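PDB 6JKM: mitotic checkpoint control protein kinase BUB1, which probably acts as an ATP-binding protein kinase of the mitotic checkpoint at kinetochores, the chain here being its C-terminal kinase domain. Local coordinates for residues K41-N46 / L84-P89; Y92-I97 / L205-V210; I130-D135 / L189-I194. All coordinates share one frame; numbering follows the deposited sequence.

Contact 1 of 3, residues K41-N46 / L84-P89; sequences KRLHPN and LKQERP. With ADP (adenosine-5'-diphosphate), chain B.
Gln86, on strand 81-87 of the kinase N lobe, fastens the loop 41-46 to the outer side of the sheet, while its neighbour Lys85 turns the other way, to the nucleotide. This is the strand that carries the ATP-binding lysine in protein kinases.

Two hydrogen bonds carry the polar part, and both use the one amide. Gln86 NE2 donates to Lys41 O at 2.9 Å, with the carbonyl oxygen lying in the amide plane, and Leu43 N donates to Gln86 OE1 at 3.0 Å along an almost straight line (171°). A glutamine suits the place because it offers a donor and an acceptor side by side, matching the carbonyl and the N-H that the irregular loop presents on either side of Arg42. Its chain runs out extended, with CG opposite the backbone N (chi1 177°), which carries the amide across to the loop; gripped at both ends, the amide is held against rotation.

The apolar part falls to Leu43, which slides past Gln86 in the reverse direction, Leu43 CD1 resting 3.8 Å from Gln86 CB and 3.9 Å from Leu84 CB. Ser69 and Tyr71 of the adjoining strand 68-75, and Leu49 of strand 47-51, also touch Leu43.

Arg42 and Arg88 bring like charges together. The Arg42 guanidinium comes over one face of that of Arg88, the planes 42° apart, but the modelled approach is too close to be more than doubtful. Arg88 has a firmer partner, as its NH1 is hydrogen-bonded to Ala66 O.

Lys85, extended through its whole length, reaches both phosphates of ADP: Lys85 NZ donates to ADP O1A at 2.7 Å, to ADP O2B at 2.9 Å and to the bridging ADP O3A at 3.1 Å.

Contact 2 of 3, residues Y92-I97 / L205-V210; sequences YWEFYI and LIDFGV. With MG (magnesium ion), chain C; MG (magnesium ion), chain D; ADP (adenosine-5'-diphosphate), chain B; GOL (glycerol), chain E.
Phe208 and Ile97 meet at the inner side of helix 92-104, where the segment 205-210 runs beneath it. The first torsion of Ile97 swings CG2 to the far side from its backbone N, and this methyl is the branch that presses on Phe208 CB, with Ile97 CG2 at 3.5 Å, while CG1 lies over one face of the Trp93 ring, toward its rim. A beta-branched residue thus serves two neighbours at once. Phe208 has CG beside its own backbone N (chi1 -57°), which keeps the ring under the helix, where Ile101 and His180 also adjoin it.

Trp93 turns an edge to the loop: its CD1 stands 3.4 Å from Gly209 O, close to the indole plane, and NE1 in the same edge is hydrogen-bonded to Ser211 O. The backbones pass nearest at Gly209, whose CA is 4.4 Å from the CA of Glu94.

Glu94 is stretched out past Gly209 toward the nucleotide site, where its OE2 forms a salt bridge with Lys85. A glycerol, probably from the crystallisation liquor, joins the two segments here: its O3 donates to Glu94 OE2 at 2.5 Å and receives Phe208 N at 3.1 Å, while Asp207 N donates to its O2.

Asp207 gives its carboxylate to the metals. Asp207 OD1 bridges both magnesium ions, at 2.2 Å from the one it shares with Asn187 and 2.3 Å from the other, and Asp207 OD2 holds that second ion at 2.2 Å. Phosphate oxygens of ADP and waters supply further ligands.

The magnesium-bound aspartate, the phenylalanine tucked under the helix and the Lys85–Glu94 bridge together are characteristic of the DFG-in, helix-C-in arrangement of a protein kinase.

Contact 3 of 3, residues I130-D135 / L189-I194; sequences ISEFSD and LLMKPI. With ADP (adenosine-5'-diphosphate), chain B.
The adenine of ADP is sandwiched at the kinase hinge, where Ser134 CB touches Leu189 CD1. One face of the base carries Leu189 CD1, 3.3 Å from C6 of ADP; from the opposite side comes Phe133, whose CD1 is 3.5 Å from N1 of ADP. The polar edge faces the backbone: N6 of ADP donates to Glu132 O at 2.8 Å, and Ser134 N donates to N1 of ADP at 2.9 Å, nearly straight (171°). This hinge links the N lobe of the kinase fold to the C lobe, from which Leu189 rises on strand 188-190 as a floor to the pocket. A branched apolar residue fits a flat aromatic face, whereas the hinge reads the base through main-chain atoms.

Ser134 ties hinge to floor. A chi1 of 166° turns its OG away from the backbone N, and Ser134 OG donates to Leu190 O; the modelled 2.4 Å is very short, and its exact value is doubtful. The same OG is hydrogen-bonded by Tyr136 N and Gly137 N, so this small hydroxyl also fastens the turn that follows.

Met191, its flexible chain folded at both outer torsions, lays SD 3.6 Å from Ser134 CB. Beyond the sulfur, Met191 CE crosses the extended Glu132 side chain, 3.7 Å from Glu132 OE2.

How the contacts relate
From the N terminus, contact 1 closes first, bringing strand 81-87 back against the loop that precedes strand 47-51 across a helix-free run of strands and loops in the N lobe. It is complete before contact 2 opens on the helix that follows this strand. Contact 2 then spans more than a hundred residues to the DFG segment, and contact 3, hinge to strand 188-190, is nested within that span; none cross. Strands 81-87 and 127-132 are sheet neighbours, and Leu84 packs on Ile130 there, joining contacts 1 and 3. Ile206 against Leu189 joins contacts 2 and 3. All three converge on ADP, so N lobe, helix 92-104 and C lobe meet around the nucleotide.

Contact 1 of 3, residues K41-N46 / L84-P89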
loop_
_atom_site.group_PDB
_atom_site.type_symbol
_atom_site.label_atom_id
_atom_site.label_comp_id
_atom_site.label_asym_id
_atom_site.label_seq_id
_atom_site.Cartn_x
_atom_site.Cartn_y
_atom_site.Cartn_z
ATOM N N LYS A 41 17.551 20.880 -2.711
ATOM C CA LYS A 41 17.962 20.690 -4.088
ATOM C C LYS A 41 17.246 19.506 -4.730
ATOM O O LYS A 41 16.826 18.580 -4.045
ATOM C CB LYS A 41 19.472 20.468 -4.169
ATOM C CG LYS A 41 20.296 21.613 -3.651
ATOM C CD LYS A 41 21.748 21.206 -3.595
ATOM C CE LYS A 41 22.565 22.279 -2.918
ATOM N NZ LYS A 41 22.123 22.514 -1.513
ATOM N N ARG A 42 17.122 19.548 -6.055
ATOM C CA ARG A 42 16.637 18.408 -6.822
ATOM C C ARG A 42 17.605 17.244 -6.711
ATOM O O ARG A 42 18.822 17.424 -6.827
ATOM C CB ARG A 42 16.446 18.803 -8.285
ATOM C CG ARG A 42 15.331 19.809 -8.453
ATOM C CD ARG A 42 15.141 20.245 -9.896
ATOM N NE ARG A 42 14.055 21.222 -9.988
ATOM C CZ ARG A 42 12.774 20.888 -10.117
ATOM N NH1 ARG A 42 12.444 19.613 -10.214
ATOM N NH2 ARG A 42 11.833 21.823 -10.180
ATOM N N LEU A 43 17.060 16.055 -6.459
ATOM C CA LEU A 43 17.864 14.840 -6.433
ATOM C C LEU A 43 18.526 14.644 -7.789
ATOM O O LEU A 43 17.922 14.911 -8.820
ATOM C CB LEU A 43 17.007 13.613 -6.087
ATOM C CG LEU A 43 16.402 13.585 -4.680
ATOM C CD1 LEU A 43 15.571 12.308 -4.452
ATOM C CD2 LEU A 43 17.469 13.768 -3.600
ATOM N N HIS A 44 19.771 14.191 -7.782
ATOM C CA HIS A 44 20.518 13.989 -9.015
ATOM C C HIS A 44 21.396 12.766 -8.820
ATOM O O HIS A 44 21.914 12.549 -7.721
ATOM C CB HIS A 44 21.355 15.241 -9.349
ATOM C CG HIS A 44 21.945 15.229 -10.734
ATOM N ND1 HIS A 44 21.244 15.643 -11.834
ATOM C CD2 HIS A 44 23.171 14.844 -11.167
ATOM C CE1 HIS A 44 22.014 15.510 -12.916
ATOM N NE2 HIS A 44 23.176 15.032 -12.536
ATOM N N PRO A 45 21.559 11.951 -9.873
ATOM C CA PRO A 45 22.372 10.733 -9.782
ATOM C C PRO A 45 23.828 11.005 -9.401
ATOM O O PRO A 45 24.359 12.073 -9.712
ATOM C CB PRO A 45 22.292 10.150 -11.204
ATOM C CG PRO A 45 21.052 10.749 -11.799
ATOM C CD PRO A 45 20.956 12.120 -11.208
ATOM N N ASN A 46 24.454 10.041 -8.733
ATOM C CA ASN A 46 25.878 10.112 -8.397
ATOM C C ASN A 46 26.269 11.344 -7.600
ATOM O O ASN A 46 27.326 11.927 -7.835
ATOM C CB ASN A 46 26.731 10.052 -9.668
ATOM C CG ASN A 46 26.615 8.726 -10.375
ATOM O OD1 ASN A 46 26.374 8.664 -11.587
ATOM N ND2 ASN A 46 26.764 7.646 -9.618
ATOM N N LEU A 84 14.971 7.358 -1.657
ATOM C CA LEU A 84 14.860 8.781 -1.383
ATOM C C LEU A 84 13.680 9.303 -2.177
ATOM O O LEU A 84 13.670 9.208 -3.397
ATOM C CB LEU A 84 16.156 9.523 -1.743
ATOM C CG LEU A 84 17.388 8.992 -0.993
ATOM C CD1 LEU A 84 18.266 8.163 -1.901
ATOM C CD2 LEU A 84 18.193 10.139 -0.367
ATOM N N LYS A 85 12.663 9.805 -1.493
ATOM C CA LYS A 85 11.462 10.239 -2.193
ATOM C C LYS A 85 11.333 11.741 -2.096
ATOM O O LYS A 85 11.225 12.300 -0.999
ATOM C CB LYS A 85 10.213 9.551 -1.616
ATOM C CG LYS A 85 8.914 9.921 -2.340
ATOM C CD LYS A 85 7.719 9.140 -1.744
ATOM C CE LYS A 85 6.438 9.467 -2.505
ATOM N NZ LYS A 85 5.339 8.499 -2.171
ATOM N N GLN A 86 11.351 12.390 -3.253
ATOM C CA GLN A 86 11.281 13.840 -3.322
ATOM C C GLN A 86 9.967 14.280 -3.918
ATOM O O GLN A 86 9.512 13.696 -4.898
ATOM C CB GLN A 86 12.424 14.386 -4.152
ATOM C CG GLN A 86 12.361 15.893 -4.331
ATOM C CD GLN A 86 13.688 16.445 -4.755
ATOM O OE1 GLN A 86 14.156 16.166 -5.851
ATOM N NE2 GLN A 86 14.309 17.228 -3.890
ATOM N N GLU A 87 9.363 15.308 -3.331
ATOM C CA GLU A 87 8.100 15.833 -3.830
ATOM C C GLU A 87 8.047 17.353 -3.715
ATOM O O GLU A 87 8.499 17.910 -2.725
ATOM C CB GLU A 87 6.913 15.215 -3.072
ATOM C CG GLU A 87 5.552 15.736 -3.564
ATOM C CD GLU A 87 4.382 14.829 -3.215
ATOM O OE1 GLU A 87 4.602 13.701 -2.711
ATOM O OE2 GLU A 87 3.224 15.245 -3.465
ATOM N N ARG A 88 7.497 17.993 -4.748
ATOM C CA ARG A 88 7.156 19.419 -4.779
ATOM C C ARG A 88 5.651 19.566 -5.006
ATOM O O ARG A 88 5.108 18.946 -5.926
ATOM C CB ARG A 88 7.883 20.147 -5.913
ATOM C CG ARG A 88 9.391 20.153 -5.852
ATOM C CD ARG A 88 9.981 20.424 -7.252
ATOM N NE ARG A 88 10.612 19.217 -7.792
ATOM C CZ ARG A 88 10.107 18.459 -8.763
ATOM N NH1 ARG A 88 8.964 18.787 -9.358
ATOM N NH2 ARG A 88 10.763 17.376 -9.160
ATOM N N PRO A 89 4.967 20.373 -4.183
ATOM C CA PRO A 89 5.484 21.024 -2.979
ATOM C C PRO A 89 5.720 20.029 -1.860
ATOM O O PRO A 89 5.465 18.832 -2.034
ATOM C CB PRO A 89 4.371 22.007 -2.610
ATOM C CG PRO A 89 3.149 21.414 -3.171
ATOM C CD PRO A 89 3.584 20.788 -4.466
HETATM P PB ADP B . 4.317 7.841 -5.629
HETATM O O1B ADP B . 4.901 8.706 -6.693
HETATM O O2B ADP B . 3.639 8.642 -4.533
HETATM O O3B ADP B . 3.463 6.714 -6.188
HETATM P PA ADP B . 5.794 5.781 -4.167
HETATM O O1A ADP B . 6.276 6.061 -2.752
HETATM O O2A ADP B . 4.620 4.870 -4.419
HETATM O O3A ADP B . 5.652 7.185 -4.963
HETATM O "O5'" ADP B . 7.020 5.128 -5.004
HETATM C "C5'" ADP B . 6.908 4.947 -6.420
HETATM C "C4'" ADP B . 7.579 3.633 -6.839
HETATM O "O4'" ADP B . 8.977 3.657 -6.508
HETATM C "C3'" ADP B . 7.049 2.443 -6.067
HETATM O "O3'" ADP B . 5.875 1.881 -6.662
HETATM C "C2'" ADP B . 8.222 1.488 -6.151
HETATM O "O2'" ADP B . 8.157 0.850 -7.441
HETATM C "C1'" ADP B . 9.445 2.390 -6.059
HETATM N N9 ADP B . 9.774 2.496 -4.615
HETATM C C8 ADP B . 9.284 3.412 -3.743
HETATM N N7 ADP B . 9.774 3.215 -2.495
HETATM C C5 ADP B . 10.588 2.142 -2.544
HETATM C C6 ADP B . 11.428 1.402 -1.586
HETATM N N6 ADP B . 11.499 1.760 -0.269
HETATM N N1 ADP B . 12.120 0.340 -2.063
HETATM C C2 ADP B . 12.077 -0.033 -3.351
HETATM N N3 ADP B . 11.343 0.608 -4.278
HETATM C C4 ADP B . 10.587 1.678 -3.937
#

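Contact 2 of 3, residues Y92-I97 / L205-V210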
loop_
_atom_site.group_PDB
_atom_site.type_symbol
_atom_site.label_atom_id
_atom_site.label_comp_id
_atom_site.label_asym_id
_atom_site.label_seq_id
_atom_site.Cartn_x
_atom_site.Cartn_y
_atom_site.Cartn_z
ATOM N N TYR A 92 3.775 17.426 3.582
ATOM C CA TYR A 92 3.721 17.289 5.030
ATOM C C TYR A 92 2.816 16.139 5.400
ATOM O O TYR A 92 3.071 15.436 6.376
ATOM C CB TYR A 92 3.213 18.580 5.707
ATOM C CG TYR A 92 4.144 19.772 5.526
ATOM C CD1 TYR A 92 5.230 19.967 6.377
ATOM C CD2 TYR A 92 3.956 20.675 4.478
ATOM C CE1 TYR A 92 6.102 21.051 6.201
ATOM C CE2 TYR A 92 4.817 21.765 4.293
ATOM C CZ TYR A 92 5.887 21.939 5.153
ATOM O OH TYR A 92 6.747 23.001 4.977
ATOM N N TRP A 93 1.745 15.968 4.630
ATOM C CA TRP A 93 0.677 15.052 5.003
ATOM C C TRP A 93 1.176 13.628 5.007
ATOM O O TRP A 93 0.814 12.840 5.883
ATOM C CB TRP A 93 -0.510 15.182 4.056
ATOM C CG TRP A 93 -1.667 14.277 4.402
ATOM C CD1 TRP A 93 -2.047 13.151 3.743
ATOM C CD2 TRP A 93 -2.598 14.452 5.491
ATOM N NE1 TRP A 93 -3.160 12.608 4.347
ATOM C CE2 TRP A 93 -3.502 13.369 5.412
ATOM C CE3 TRP A 93 -2.735 15.396 6.507
ATOM C CZ2 TRP A 93 -4.547 13.235 6.327
ATOM C CZ3 TRP A 93 -3.769 15.243 7.411
ATOM C CH2 TRP A 93 -4.661 14.170 7.314
ATOM N N GLU A 94 2.010 13.299 4.026
ATOM C CA GLU A 94 2.570 11.957 3.930
ATOM C C GLU A 94 3.385 11.619 5.174
ATOM O O GLU A 94 3.297 10.518 5.696
ATOM C CB GLU A 94 3.442 11.826 2.676
ATOM C CG GLU A 94 4.068 10.458 2.503
ATOM C CD GLU A 94 4.440 10.196 1.049
ATOM O OE1 GLU A 94 4.267 11.122 0.226
ATOM O OE2 GLU A 94 4.901 9.083 0.725
ATOM N N PHE A 95 4.182 12.580 5.638
ATOM C CA PHE A 95 4.982 12.429 6.860
ATOM C C PHE A 95 4.085 12.255 8.102
ATOM O O PHE A 95 4.310 11.362 8.939
ATOM C CB PHE A 95 5.905 13.650 7.008
ATOM C CG PHE A 95 7.012 13.501 8.027
ATOM C CD1 PHE A 95 7.419 12.257 8.494
ATOM C CD2 PHE A 95 7.678 14.624 8.477
ATOM C CE1 PHE A 95 8.461 12.142 9.418
ATOM C CE2 PHE A 95 8.713 14.525 9.414
ATOM C CZ PHE A 95 9.103 13.289 9.887
ATOM N N TYR A 96 3.062 13.098 8.213
ATOM C CA TYR A 96 2.086 12.984 9.294
ATOM C C TYR A 96 1.482 11.563 9.401
ATOM O O TYR A 96 1.466 10.969 10.489
ATOM C CB TYR A 96 0.961 14.012 9.105
ATOM C CG TYR A 96 -0.208 13.728 10.014
ATOM C CD1 TYR A 96 -0.154 14.052 11.375
ATOM C CD2 TYR A 96 -1.357 13.100 9.532
ATOM C CE1 TYR A 96 -1.209 13.774 12.220
ATOM C CE2 TYR A 96 -2.420 12.806 10.390
ATOM C CZ TYR A 96 -2.342 13.152 11.716
ATOM O OH TYR A 96 -3.407 12.864 12.554
ATOM N N ILE A 97 0.992 11.019 8.286
ATOM C CA ILE A 97 0.381 9.677 8.318
ATOM C C ILE A 97 1.390 8.626 8.770
ATOM O O ILE A 97 1.087 7.757 9.582
ATOM C CB ILE A 97 -0.177 9.252 6.945
ATOM C CG1 ILE A 97 -1.326 10.181 6.508
ATOM C CG2 ILE A 97 -0.685 7.789 6.987
ATOM C CD1 ILE A 97 -2.569 10.076 7.403
ATOM N N LEU A 205 3.396 -2.012 3.014
ATOM C CA LEU A 205 2.576 -0.981 2.412
ATOM C C LEU A 205 3.329 0.354 2.483
ATOM O O LEU A 205 3.860 0.723 3.533
ATOM C CB LEU A 205 1.240 -0.895 3.150
ATOM C CG LEU A 205 0.217 0.133 2.685
ATOM C CD1 LEU A 205 -0.252 -0.199 1.270
ATOM C CD2 LEU A 205 -0.953 0.144 3.669
ATOM N N ILE A 206 3.375 1.062 1.358
ATOM C CA ILE A 206 4.066 2.340 1.254
ATOM C C ILE A 206 3.148 3.397 0.651
ATOM O O ILE A 206 2.016 3.099 0.265
ATOM C CB ILE A 206 5.333 2.230 0.373
ATOM C CG1 ILE A 206 4.943 1.971 -1.082
ATOM C CG2 ILE A 206 6.244 1.110 0.859
ATOM C CD1 ILE A 206 6.100 2.165 -2.086
ATOM N N ASP A 207 3.655 4.625 0.555
ATOM C CA ASP A 207 2.995 5.719 -0.157
ATOM C C ASP A 207 1.690 6.119 0.524
ATOM O O ASP A 207 0.599 5.836 0.024
ATOM C CB ASP A 207 2.747 5.337 -1.617
ATOM C CG ASP A 207 2.324 6.522 -2.470
ATOM O OD1 ASP A 207 1.986 6.312 -3.657
ATOM O OD2 ASP A 207 2.326 7.662 -1.954
ATOM N N PHE A 208 1.821 6.796 1.667
ATOM C CA PHE A 208 0.668 7.294 2.403
ATOM C C PHE A 208 0.306 8.730 2.010
ATOM O O PHE A 208 -0.301 9.460 2.793
ATOM C CB PHE A 208 0.950 7.197 3.901
ATOM C CG PHE A 208 1.275 5.807 4.336
ATOM C CD1 PHE A 208 0.287 4.842 4.387
ATOM C CD2 PHE A 208 2.565 5.450 4.654
ATOM C CE1 PHE A 208 0.578 3.542 4.753
ATOM C CE2 PHE A 208 2.862 4.146 5.034
ATOM C CZ PHE A 208 1.867 3.198 5.081
ATOM N N GLY A 209 0.662 9.116 0.788
ATOM C CA GLY A 209 0.452 10.481 0.317
ATOM C C GLY A 209 -0.987 10.979 0.351
ATOM O O GLY A 209 -1.233 12.157 0.599
ATOM N N VAL A 210 -1.951 10.101 0.093
ATOM C CA VAL A 210 -3.351 10.533 0.127
ATOM C C VAL A 210 -4.188 9.798 1.181
ATOM O O VAL A 210 -5.419 9.698 1.066
ATOM C CB VAL A 210 -4.011 10.372 -1.260
ATOM C CG1 VAL A 210 -3.291 11.266 -2.288
ATOM C CG2 VAL A 210 -4.017 8.916 -1.704
HETATM MG MG MG C . 2.794 4.964 -5.133
HETATM MG MG MG D . 1.617 8.525 -3.885
HETATM P PB ADP B . 4.317 7.841 -5.629
HETATM O O1B ADP B . 4.901 8.706 -6.693
HETATM O O2B ADP B . 3.639 8.642 -4.533
HETATM O O3B ADP B . 3.463 6.714 -6.188
HETATM P PA ADP B . 5.794 5.781 -4.167
HETATM O O1A ADP B . 6.276 6.061 -2.752
HETATM O O2A ADP B . 4.620 4.870 -4.419
HETATM O O3A ADP B . 5.652 7.185 -4.963
HETATM O "O5'" ADP B . 7.020 5.128 -5.004
HETATM C "C5'" ADP B . 6.908 4.947 -6.420
HETATM C "C4'" ADP B . 7.579 3.633 -6.839
HETATM O "O4'" ADP B . 8.977 3.657 -6.508
HETATM C "C3'" ADP B . 7.049 2.443 -6.067
HETATM O "O3'" ADP B . 5.875 1.881 -6.662
HETATM C "C2'" ADP B . 8.222 1.488 -6.151
HETATM O "O2'" ADP B . 8.157 0.850 -7.441
HETATM C "C1'" ADP B . 9.445 2.390 -6.059
HETATM N N9 ADP B . 9.774 2.496 -4.615
HETATM C C8 ADP B . 9.284 3.412 -3.743
HETATM N N7 ADP B . 9.774 3.215 -2.495
HETATM C C5 ADP B . 10.588 2.142 -2.544
HETATM C C6 ADP B . 11.428 1.402 -1.586
HETATM N N6 ADP B . 11.499 1.760 -0.269
HETATM N N1 ADP B . 12.120 0.340 -2.063
HETATM C C2 ADP B . 12.077 -0.033 -3.351
HETATM N N3 ADP B . 11.343 0.608 -4.278
HETATM C C4 ADP B . 10.587 1.678 -3.937
HETATM C C1 GOL E . 7.650 7.357 1.504
HETATM O O1 GOL E . 8.797 6.926 0.808
HETATM C C2 GOL E . 7.092 6.190 2.312
HETATM O O2 GOL E . 6.638 5.176 1.436
HETATM C C3 GOL E . 5.897 6.679 3.119
HETATM O O3 GOL E . 4.833 7.059 2.269
HETATM O O HOH W 1 3.475 3.824 -6.704
HETATM O O HOH W 2 1.171 5.120 -6.065
HETATM O O HOH W 3 0.919 10.190 -3.309
HETATM O O HOH W 4 0.733 8.296 -5.579
#

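Contact 3 of 3, residues I130-D135 / L189-I194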
loop_
_atom_site.group_PDB
_atom_site.type_symbol
_atom_site.label_atom_id
_atom_site.label_comp_id
_atom_site.label_asym_id
_atom_site.label_seq_id
_atom_site.Cartn_x
_atom_site.Cartn_y
_atom_site.Cartn_z
ATOM N N ILE A 130 13.463 9.645 3.416
ATOM C CA ILE A 130 14.363 8.502 3.274
ATOM C C ILE A 130 13.863 7.284 4.043
ATOM O O ILE A 130 13.570 7.376 5.233
ATOM C CB ILE A 130 15.774 8.887 3.759
ATOM C CG1 ILE A 130 16.278 10.062 2.920
ATOM C CG2 ILE A 130 16.718 7.696 3.671
ATOM C CD1 ILE A 130 17.699 10.570 3.276
ATOM N N SER A 131 13.785 6.139 3.377
ATOM C CA SER A 131 13.300 4.923 4.020
ATOM C C SER A 131 14.065 3.707 3.505
ATOM O O SER A 131 14.807 3.804 2.534
ATOM C CB SER A 131 11.799 4.747 3.769
ATOM O OG SER A 131 11.544 4.788 2.377
ATOM N N GLU A 132 13.876 2.560 4.156
ATOM C CA GLU A 132 14.523 1.325 3.734
ATOM C C GLU A 132 14.155 0.960 2.281
ATOM O O GLU A 132 12.980 0.968 1.910
ATOM C CB GLU A 132 14.145 0.175 4.684
ATOM C CG GLU A 132 14.815 -1.140 4.316
ATOM C CD GLU A 132 14.337 -2.322 5.148
ATOM O OE1 GLU A 132 13.576 -2.126 6.121
ATOM O OE2 GLU A 132 14.719 -3.468 4.812
ATOM N N PHE A 133 15.173 0.661 1.472
ATOM C CA PHE A 133 14.992 0.234 0.091
ATOM C C PHE A 133 14.725 -1.272 -0.004
ATOM O O PHE A 133 15.444 -2.064 0.601
ATOM C CB PHE A 133 16.239 0.581 -0.723
ATOM C CG PHE A 133 16.116 0.296 -2.205
ATOM C CD1 PHE A 133 15.418 1.158 -3.037
ATOM C CD2 PHE A 133 16.720 -0.820 -2.761
ATOM C CE1 PHE A 133 15.323 0.912 -4.389
ATOM C CE2 PHE A 133 16.625 -1.066 -4.121
ATOM C CZ PHE A 133 15.928 -0.201 -4.933
ATOM N N SER A 134 13.719 -1.670 -0.779
ATOM C CA SER A 134 13.526 -3.090 -1.073
ATOM C C SER A 134 14.194 -3.502 -2.391
ATOM O O SER A 134 13.895 -2.937 -3.433
ATOM C CB SER A 134 12.040 -3.426 -1.155
ATOM O OG SER A 134 11.874 -4.705 -1.746
ATOM N N ASP A 135 15.068 -4.496 -2.367
ATOM C CA ASP A 135 15.696 -4.939 -3.613
ATOM C C ASP A 135 14.734 -5.713 -4.530
ATOM O O ASP A 135 15.071 -6.007 -5.683
ATOM C CB ASP A 135 16.915 -5.810 -3.322
ATOM C CG ASP A 135 18.086 -5.016 -2.779
ATOM O OD1 ASP A 135 18.825 -4.397 -3.586
ATOM O OD2 ASP A 135 18.272 -5.019 -1.539
ATOM N N LEU A 189 5.375 -3.320 -1.407
ATOM C CA LEU A 189 6.722 -3.797 -1.705
ATOM C C LEU A 189 6.885 -5.218 -1.197
ATOM O O LEU A 189 6.329 -5.558 -0.160
ATOM C CB LEU A 189 7.782 -2.913 -1.033
ATOM C CG LEU A 189 7.913 -1.449 -1.476
ATOM C CD1 LEU A 189 9.056 -0.783 -0.710
ATOM C CD2 LEU A 189 8.108 -1.339 -2.984
ATOM N N LEU A 190 7.651 -6.034 -1.923
ATOM C CA LEU A 190 8.133 -7.305 -1.386
ATOM C C LEU A 190 9.485 -7.039 -0.727
ATOM O O LEU A 190 10.449 -6.635 -1.396
ATOM C CB LEU A 190 8.245 -8.369 -2.481
ATOM C CG LEU A 190 8.707 -9.759 -2.033
ATOM C CD1 LEU A 190 7.651 -10.467 -1.156
ATOM C CD2 LEU A 190 9.038 -10.598 -3.240
ATOM N N MET A 191 9.539 -7.205 0.595
ATOM C CA MET A 191 10.728 -6.839 1.371
ATOM C C MET A 191 11.740 -7.981 1.441
ATOM O O MET A 191 12.943 -7.751 1.539
ATOM C CB MET A 191 10.341 -6.420 2.794
ATOM C CG MET A 191 9.491 -5.161 2.881
ATOM S SD MET A 191 10.145 -3.782 1.908
ATOM C CE MET A 191 11.623 -3.309 2.818
ATOM N N LYS A 192 11.242 -9.209 1.387
ATOM C CA LYS A 192 12.083 -10.385 1.535
ATOM C C LYS A 192 11.363 -11.593 0.926
ATOM O O LYS A 192 10.166 -11.503 0.634
ATOM C CB LYS A 192 12.419 -10.600 3.021
ATOM C CG LYS A 192 11.224 -10.871 3.936
ATOM C CD LYS A 192 11.689 -10.941 5.402
ATOM C CE LYS A 192 10.545 -11.272 6.352
ATOM N NZ LYS A 192 9.987 -12.617 6.050
ATOM N N PRO A 193 12.080 -12.715 0.717
ATOM C CA PRO A 193 11.421 -13.900 0.158
ATOM C C PRO A 193 10.267 -14.412 1.019
ATOM O O PRO A 193 10.236 -14.177 2.229
ATOM C CB PRO A 193 12.551 -14.936 0.110
ATOM C CG PRO A 193 13.806 -14.115 -0.002
ATOM C CD PRO A 193 13.534 -12.917 0.862
ATOM N N ILE A 194 9.329 -15.106 0.376
ATOM C CA ILE A 194 8.146 -15.649 1.023
ATOM C C ILE A 194 8.502 -16.861 1.882
ATOM O O ILE A 194 9.329 -17.675 1.485
ATOM C CB ILE A 194 7.088 -16.061 -0.018
ATOM C CG1 ILE A 194 6.714 -14.865 -0.889
ATOM C CG2 ILE A 194 5.855 -16.618 0.670
ATOM C CD1 ILE A 194 6.101 -13.724 -0.113
HETATM P PB ADP B . 4.317 7.841 -5.629
HETATM O O1B ADP B . 4.901 8.706 -6.693
HETATM O O2B ADP B . 3.639 8.642 -4.533
HETATM O O3B ADP B . 3.463 6.714 -6.188
HETATM P PA ADP B . 5.794 5.781 -4.167
HETATM O O1A ADP B . 6.276 6.061 -2.752
HETATM O O2A ADP B . 4.620 4.870 -4.419
HETATM O O3A ADP B . 5.652 7.185 -4.963
HETATM O "O5'" ADP B . 7.020 5.128 -5.004
HETATM C "C5'" ADP B . 6.908 4.947 -6.420
HETATM C "C4'" ADP B . 7.579 3.633 -6.839
HETATM O "O4'" ADP B . 8.977 3.657 -6.508
HETATM C "C3'" ADP B . 7.049 2.443 -6.067
HETATM O "O3'" ADP B . 5.875 1.881 -6.662
HETATM C "C2'" ADP B . 8.222 1.488 -6.151
HETATM O "O2'" ADP B . 8.157 0.850 -7.441
HETATM C "C1'" ADP B . 9.445 2.390 -6.059
HETATM N N9 ADP B . 9.774 2.496 -4.615
HETATM C C8 ADP B . 9.284 3.412 -3.743
HETATM N N7 ADP B . 9.774 3.215 -2.495
HETATM C C5 ADP B . 10.588 2.142 -2.544
HETATM C C6 ADP B . 11.428 1.402 -1.586
HETATM N N6 ADP B . 11.499 1.760 -0.269
HETATM N N1 ADP B . 12.120 0.340 -2.063
HETATM C C2 ADP B . 12.077 -0.033 -3.351
HETATM N N3 ADP B . 11.343 0.608 -4.278
HETATM C C4 ADP B . 10.587 1.678 -3.937
#